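Local coordinates for gram-negative insecticidal protein (PDB 6FBM) that acts as an insecticidal toxin of the MACPF family and probably works by forming pores in target membranes, at residues M21-N26 and K99-S104. Numbering follows the deposited sequence.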
ATOM      1  N   MET A  21      17.085  27.904   9.834  1.00 15.74           N
ATOM      2  CA  MET A  21      18.067  27.017  10.420  1.00 16.30           C
ATOM      3  C   MET A  21      19.403  27.660  10.184  1.00 16.06           C
ATOM      4  O   MET A  21      19.618  28.265   9.124  1.00 15.68           O
ATOM      5  CB  MET A  21      18.123  25.675   9.712  1.00 17.59           C
ATOM      6  CG  MET A  21      17.037  24.659   9.996  1.00 19.36           C
ATOM      7  SD  MET A  21      16.727  24.308  11.750  1.00 22.30           S
ATOM      8  CE  MET A  21      15.268  25.311  11.894  1.00 23.45           C
ATOM      9  N   GLY A  22      20.319  27.458  11.138  1.00 15.31           N
ATOM     10  CA  GLY A  22      21.730  27.698  10.875  1.00 15.07           C
ATOM     11  C   GLY A  22      22.250  26.893   9.698  1.00 14.58           C
ATOM     12  O   GLY A  22      21.755  25.797   9.415  1.00 13.91           O
ATOM     13  N   TYR A  23      23.237  27.448   9.000  1.00 14.48           N
ATOM     14  CA  TYR A  23      23.817  26.789   7.844  1.00 14.76           C
ATOM     15  C   TYR A  23      25.318  26.759   7.934  1.00 15.08           C
ATOM     16  O   TYR A  23      25.932  27.763   8.298  1.00 16.85           O
ATOM     17  CB  TYR A  23      23.420  27.472   6.566  1.00 13.67           C
ATOM     18  CG  TYR A  23      23.589  26.612   5.369  1.00 13.53           C
ATOM     19  CD1 TYR A  23      22.596  25.747   4.988  1.00 13.70           C
ATOM     20  CD2 TYR A  23      24.744  26.658   4.603  1.00 13.92           C
ATOM     21  CE1 TYR A  23      22.734  24.948   3.873  1.00 13.57           C
ATOM     22  CE2 TYR A  23      24.886  25.853   3.476  1.00 13.22           C
ATOM     23  CZ  TYR A  23      23.876  25.003   3.117  1.00 13.08           C
ATOM     24  OH  TYR A  23      23.968  24.193   2.006  1.00 13.50           O
ATOM     25  N   ASP A  24      25.890  25.612   7.581  1.00 15.11           N
ATOM     26  CA  ASP A  24      27.318  25.493   7.469  1.00 15.99           C
ATOM     27  C   ASP A  24      27.739  26.074   6.121  1.00 16.25           C
ATOM     28  O   ASP A  24      27.705  25.408   5.094  1.00 15.82           O
ATOM     29  CB  ASP A  24      27.756  24.039   7.591  1.00 17.10           C
ATOM     30  CG  ASP A  24      29.261  23.879   7.505  1.00 18.67           C
ATOM     31  OD1 ASP A  24      29.986  24.893   7.311  1.00 17.48           O
ATOM     32  OD2 ASP A  24      29.713  22.713   7.619  1.00 21.00           O
ATOM     33  N   VAL A  25      28.187  27.323   6.146  1.00 16.69           N
ATOM     34  CA  VAL A  25      28.592  28.019   4.927  1.00 16.40           C
ATOM     35  C   VAL A  25      29.832  27.421   4.279  1.00 16.40           C
ATOM     36  O   VAL A  25      30.137  27.731   3.127  1.00 16.08           O
ATOM     37  CB  VAL A  25      28.800  29.520   5.161  1.00 17.11           C
ATOM     38  CG1 VAL A  25      27.500  30.158   5.634  1.00 17.35           C
ATOM     39  CG2 VAL A  25      29.937  29.798   6.146  1.00 17.85           C
ATOM     40  N   ASN A  26      30.531  26.568   5.021  1.00 17.40           N
ATOM     41  CA  ASN A  26      31.667  25.800   4.500  1.00 17.77           C
ATOM     42  C   ASN A  26      31.292  24.390   4.086  1.00 18.26           C
ATOM     43  O   ASN A  26      32.177  23.614   3.774  1.00 18.32           O
ATOM     44  CB  ASN A  26      32.813  25.785   5.532  1.00 17.85           C
ATOM     45  CG  ASN A  26      33.391  27.170   5.764  1.00 17.75           C
ATOM     46  OD1 ASN A  26      33.565  27.921   4.827  1.00 18.73           O
ATOM     47  ND2 ASN A  26      33.648  27.525   7.018  1.00 18.81           N
ATOM     48  N   LYS A  99      35.353  32.225  -0.155  1.00 28.17           N
ATOM     49  CA  LYS A  99      35.173  30.936  -0.824  1.00 29.17           C
ATOM     50  C   LYS A  99      34.351  30.019   0.079  1.00 27.33           C
ATOM     51  O   LYS A  99      34.849  29.464   1.069  1.00 28.26           O
ATOM     52  CB  LYS A  99      36.532  30.297  -1.152  1.00 32.27           C
ATOM     53  CG  LYS A  99      37.410  31.159  -2.040  1.00 32.53           C
ATOM     54  CD  LYS A  99      38.821  30.611  -2.192  1.00 33.84           C
ATOM     55  CE  LYS A  99      39.746  31.736  -2.621  1.00 36.99           C
ATOM     56  NZ  LYS A  99      41.155  31.270  -2.756  1.00 40.06           N
ATOM     57  N   LEU A 100      33.081  29.870  -0.292  1.00 24.67           N
ATOM     58  CA  LEU A 100      32.105  29.123   0.480  1.00 22.38           C
ATOM     59  C   LEU A 100      31.971  27.732  -0.064  1.00 20.45           C
ATOM     60  O   LEU A 100      32.524  27.414  -1.112  1.00 21.70           O
ATOM     61  CB  LEU A 100      30.751  29.812   0.417  1.00 22.88           C
ATOM     62  CG  LEU A 100      30.683  31.277   0.848  1.00 23.28           C
ATOM     63  CD1 LEU A 100      29.280  31.810   0.636  1.00 23.54           C
ATOM     64  CD2 LEU A 100      31.095  31.420   2.305  1.00 23.44           C
ATOM     65  N   PHE A 101      31.256  26.906   0.679  1.00 18.49           N
ATOM     66  CA  PHE A 101      30.848  25.572   0.236  1.00 18.05           C
ATOM     67  C   PHE A 101      32.020  24.650  -0.109  1.00 18.36           C
ATOM     68  O   PHE A 101      31.961  23.891  -1.072  1.00 16.74           O
ATOM     69  CB  PHE A 101      29.859  25.677  -0.939  1.00 16.77           C
ATOM     70  CG  PHE A 101      28.813  26.728  -0.746  1.00 16.73           C
ATOM     71  CD1 PHE A 101      28.036  26.756   0.415  1.00 16.38           C
ATOM     72  CD2 PHE A 101      28.607  27.705  -1.703  1.00 16.66           C
ATOM     73  CE1 PHE A 101      27.080  27.740   0.604  1.00 15.88           C
ATOM     74  CE2 PHE A 101      27.638  28.693  -1.518  1.00 16.57           C
ATOM     75  CZ  PHE A 101      26.880  28.713  -0.357  1.00 15.85           C
ATOM     76  N   SER A 102      33.067  24.703   0.713  1.00 20.73           N
ATOM     77  CA  SER A 102      34.293  23.902   0.479  1.00 21.17           C
ATOM     78  C   SER A 102      34.034  22.395   0.495  1.00 21.33           C
ATOM     79  O   SER A 102      34.704  21.660  -0.216  1.00 22.80           O
ATOM     80  CB  SER A 102      35.416  24.277   1.469  1.00 21.01           C
ATOM     81  OG  SER A 102      35.679  25.676   1.445  1.00 21.65           O
ATOM     82  N   ALA A 103      33.050  21.929   1.261  1.00 21.55           N
ATOM     83  CA  ALA A 103      32.765  20.493   1.308  1.00 20.86           C
ATOM     84  C   ALA A 103      32.183  19.949  -0.006  1.00 21.04           C
ATOM     85  O   ALA A 103      32.309  18.764  -0.285  1.00 20.22           O
ATOM     86  CB  ALA A 103      31.843  20.174   2.480  1.00 21.57           C
ATOM     87  N   SER A 104      31.576  20.802  -0.829  1.00 21.28           N
ATOM     88  CA  SER A 104      31.046  20.369  -2.131  1.00 21.15           C
ATOM     89  C   SER A 104      32.142  19.985  -3.122  1.00 20.32           C
ATOM     90  O   SER A 104      31.907  19.148  -3.994  1.00 19.72           O
ATOM     91  CB  SER A 104      30.183  21.457  -2.741  1.00 21.87           C
ATOM     92  OG  SER A 104      30.994  22.585  -3.043  1.00 21.62           O
TER
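Leu100 lies alongside Val25: its CD2 is 4.1 Å from Val25 CB, and Met304 of helix 300-304 touches both side chains, so branched aliphatic groups suit this buried spot. Next comes Phe101, whose backbone N gives an almost straight hydrogen bond to Val25 O (2.8 Å, 168° at the hydrogen). Phe101 has a left-handed backbone (phi 60°, psi 41°), unusual for a residue with a side chain. Its CB points away from 21-26, yet the side chain, with CG anti to the carbonyl carbon, returns to bring CE1 4.1 Å from Tyr23 CE2. The two side chains cross at about a right angle, the tyrosine carbon meeting the edge of the phenylalanine ring, while Leu100 CB sits over the centre of one Phe101 face. Tyr23 combines this apolar flank with a polar tip, its OH being hydrogen-bonded to Leu28 O and Ser31 N.

Ser102 lies at the start of helix 102-108. Its OG is hydrogen-bonded to Arg85 NH2 and its CB lies near Asn26 O, a pairing that a short hydroxyl side chain allows. Ala103 N donates to Asn26 O (3.1 Å) from above the carbonyl plane; the compact methyl CB fits 3.7 Å from the same oxygen. Asp24 suits its place because OD1 reaches Asn26 N (2.9 Å), an Asx turn, while the Asn26 side chain packs on Phe303 and Met304, its OD1 weakly hydrogen-bonded to Ser307 OG. Ser104 OG and N both donate to Phe101 O, the hydroxyl in the carbonyl plane, a double grip that serine makes possible.

The contact thus joins the loop leaving strand 21-23, itself held between strands 35-39 and 170-177 of the large antiparallel sheet, to the start of helix 102-108 in the MACPF region, with helix 81-88 packing against Phe101 and Ser104 through Met88.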